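Local coordinates for putative cytosolic protein (Geobacillus zalihae, PDB 6AHX) that probably represses transcription of a copper-responsive operon, as a copper-sensing CsoR-family regulator that binds the metal and then lets go of its DNA, at the interface of chains A and B. Coordinates in Å, arbitrary orientation; residue numbers count along the deposited sequence, not the author numbering. Chains: chain A/B, Putative cytosolic protein.

The interface of chains A and B. Residues chain A 36, 40-41, 43-46, 49; chain B 17-18, 22-23, 26, 67, 71.
On chain A the end of helix 20-41, the turn that follows it and the first residues of helix 46-70 meet the N-terminal segment of chain B, the start of its helix 20-41 and the end of its helix 46-70. B:Tyr18 carries the contact. Its CG lies anti to the carbonyl carbon (chi1 -65°), which sends the ring across to the chain A turn. There the phenol OH donates a hydrogen bond to the main-chain O of A:Arg44 at 2.6 Å; the carbonyl lies at the ring's edge, and the bond runs in the carbonyl plane with an angle of 159° at the oxygen. The amide N of A:Cys46 is 3.1 Å from this OH, but its N-H points roughly at right angles to that line, a contact and not a bond; the hydroxyl is held as donor beside helix 46-70. A:Ile49 meets the ring tip to tip, its CD1 3.5 Å from CE2 of B:Tyr18. One ring face carries CG of B:Lys17, whose chain then runs past the carbonyls of A:Gly43 and A:Arg44, with CE 3.4 Å from the A:Gly43 O. On its own chain, CE1 of B:Tyr18 sits over a face of the B:His71 imidazole and may help position it. At the root of the tyrosine, a water bridges its backbone N to the O of A:Ala40, 2.8 Å from the water.

Apolar packing flanks the tyrosine. The methyl of A:Ala40 touches CD1 of B:Leu26 at 3.8 Å and also CG1 of B:Ile23, while A:Ile36 crosses B:Leu26 at about a right angle. SG of A:Cys46, anti to its backbone N (chi1 165°), points to CG2 of B:Ile67 at 3.7 Å. A:Cys46 and B:His71 probably belong to the family's intersubunit Cu(I) site, with no metal modelled.

The patch closes one end of the antiparallel helical bundle of the dimer, and the two-fold axis repeats it at the other end with the chains exchanged.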
# COMPACT_ATOMS: atom_id res chain seq x y z
N ILE A 36 -1.45 -5.85 -8.02
CA ILE A 36 -0.96 -4.69 -8.75
C ILE A 36 0.43 -4.95 -9.31
O ILE A 36 0.71 -4.63 -10.46
CB ILE A 36 -0.97 -3.38 -7.92
CG1 ILE A 36 -2.40 -3.00 -7.43
CG2 ILE A 36 -0.38 -2.22 -8.75
CD1 ILE A 36 -2.45 -1.81 -6.51
N ALA A 40 1.40 -5.14 -13.33
CA ALA A 40 2.58 -4.54 -13.93
C ALA A 40 3.41 -5.58 -14.64
O ALA A 40 3.77 -5.43 -15.79
CB ALA A 40 3.43 -3.80 -12.87
N ALA A 41 3.69 -6.68 -13.97
CA ALA A 41 4.46 -7.76 -14.58
C ALA A 41 3.84 -8.32 -15.86
O ALA A 41 4.58 -8.67 -16.73
CB ALA A 41 4.66 -8.88 -13.60
N GLY A 43 1.96 -6.42 -17.96
CA GLY A 43 1.83 -5.38 -18.97
C GLY A 43 0.41 -4.88 -19.14
O GLY A 43 0.03 -4.40 -20.19
N ARG A 44 -0.33 -4.87 -18.05
CA ARG A 44 -1.64 -4.26 -18.05
C ARG A 44 -1.60 -2.75 -18.40
O ARG A 44 -0.58 -2.07 -18.28
CB ARG A 44 -2.27 -4.48 -16.69
CG ARG A 44 -2.58 -5.95 -16.36
CD ARG A 44 -3.77 -6.55 -17.15
NE ARG A 44 -4.99 -5.73 -17.05
CZ ARG A 44 -5.86 -5.74 -16.04
NH1 ARG A 44 -5.79 -6.59 -15.03
NH2 ARG A 44 -6.82 -4.85 -16.05
N ASP A 45 -2.74 -2.23 -18.83
CA ASP A 45 -2.82 -0.83 -19.22
C ASP A 45 -2.62 0.03 -18.02
O ASP A 45 -3.10 -0.27 -16.94
CB ASP A 45 -4.15 -0.46 -19.88
CG ASP A 45 -4.39 -1.22 -21.20
OD1 ASP A 45 -3.40 -1.67 -21.87
OD2 ASP A 45 -5.58 -1.35 -21.57
N CYS A 46 -1.87 1.11 -18.23
CA CYS A 46 -1.47 1.99 -17.18
C CYS A 46 -2.63 2.54 -16.36
O CYS A 46 -2.56 2.56 -15.16
CB CYS A 46 -0.64 3.11 -17.73
SG CYS A 46 -0.45 4.46 -16.57
N ILE A 49 -3.70 0.16 -13.73
CA ILE A 49 -2.70 0.08 -12.69
C ILE A 49 -2.81 1.27 -11.75
O ILE A 49 -2.86 1.09 -10.52
CB ILE A 49 -1.30 -0.13 -13.26
CG1 ILE A 49 -1.22 -1.52 -13.95
CG2 ILE A 49 -0.25 0.00 -12.16
CD1 ILE A 49 0.14 -1.90 -14.50
N LYS B 17 7.25 -4.11 -21.06
CA LYS B 17 6.34 -2.89 -20.98
C LYS B 17 6.64 -2.00 -19.78
O LYS B 17 6.87 -0.84 -19.98
CB LYS B 17 4.86 -3.25 -20.98
CG LYS B 17 3.96 -2.03 -20.95
CD LYS B 17 2.60 -2.31 -21.60
CE LYS B 17 1.50 -1.47 -20.97
NZ LYS B 17 1.49 0.00 -21.22
N TYR B 18 6.64 -2.52 -18.55
CA TYR B 18 7.03 -1.68 -17.38
C TYR B 18 8.45 -1.98 -17.01
O TYR B 18 8.86 -3.14 -17.02
CB TYR B 18 6.07 -1.88 -16.17
CG TYR B 18 4.69 -1.40 -16.49
CD1 TYR B 18 4.40 -0.07 -16.51
CD2 TYR B 18 3.70 -2.29 -16.85
CE1 TYR B 18 3.13 0.37 -16.83
CE2 TYR B 18 2.42 -1.87 -17.18
CZ TYR B 18 2.15 -0.55 -17.19
OH TYR B 18 0.92 -0.12 -17.56
N VAL B 22 9.98 -0.67 -11.61
CA VAL B 22 8.54 -0.56 -11.24
C VAL B 22 8.01 -1.84 -10.60
O VAL B 22 7.41 -1.80 -9.56
CB VAL B 22 7.65 -0.21 -12.43
CG1 VAL B 22 6.20 -0.38 -12.07
CG2 VAL B 22 7.91 1.23 -12.88
N ILE B 23 8.25 -2.96 -11.24
CA ILE B 23 7.77 -4.21 -10.72
C ILE B 23 8.37 -4.49 -9.34
O ILE B 23 7.67 -4.91 -8.38
CB ILE B 23 8.00 -5.36 -11.75
CG1 ILE B 23 7.03 -5.21 -12.94
CG2 ILE B 23 7.69 -6.72 -11.14
CD1 ILE B 23 7.64 -4.79 -14.25
N LEU B 26 6.96 -2.36 -6.55
CA LEU B 26 5.69 -2.91 -6.18
C LEU B 26 5.87 -4.14 -5.32
O LEU B 26 5.13 -4.32 -4.35
CB LEU B 26 4.80 -3.19 -7.41
CG LEU B 26 4.18 -1.94 -8.04
CD1 LEU B 26 3.60 -2.29 -9.41
CD2 LEU B 26 3.12 -1.22 -7.17
N ILE B 67 5.43 5.59 -13.06
CA ILE B 67 4.69 4.92 -14.11
C ILE B 67 4.06 5.94 -15.03
O ILE B 67 4.12 5.81 -16.24
CB ILE B 67 3.58 4.03 -13.51
CG1 ILE B 67 4.18 2.81 -12.74
CG2 ILE B 67 2.51 3.57 -14.57
CD1 ILE B 67 3.12 2.08 -11.89
N HIS B 71 4.91 6.18 -19.08
CA HIS B 71 3.84 5.76 -19.95
C HIS B 71 2.81 6.85 -20.11
O HIS B 71 1.66 6.58 -20.35
CB HIS B 71 3.20 4.45 -19.42
CG HIS B 71 4.20 3.34 -19.29
ND1 HIS B 71 4.56 2.55 -20.36
CD2 HIS B 71 4.98 2.95 -18.25
CE1 HIS B 71 5.52 1.72 -20.00
NE2 HIS B 71 5.81 1.95 -18.73
O HOH W 1 5.60 -5.18 -17.87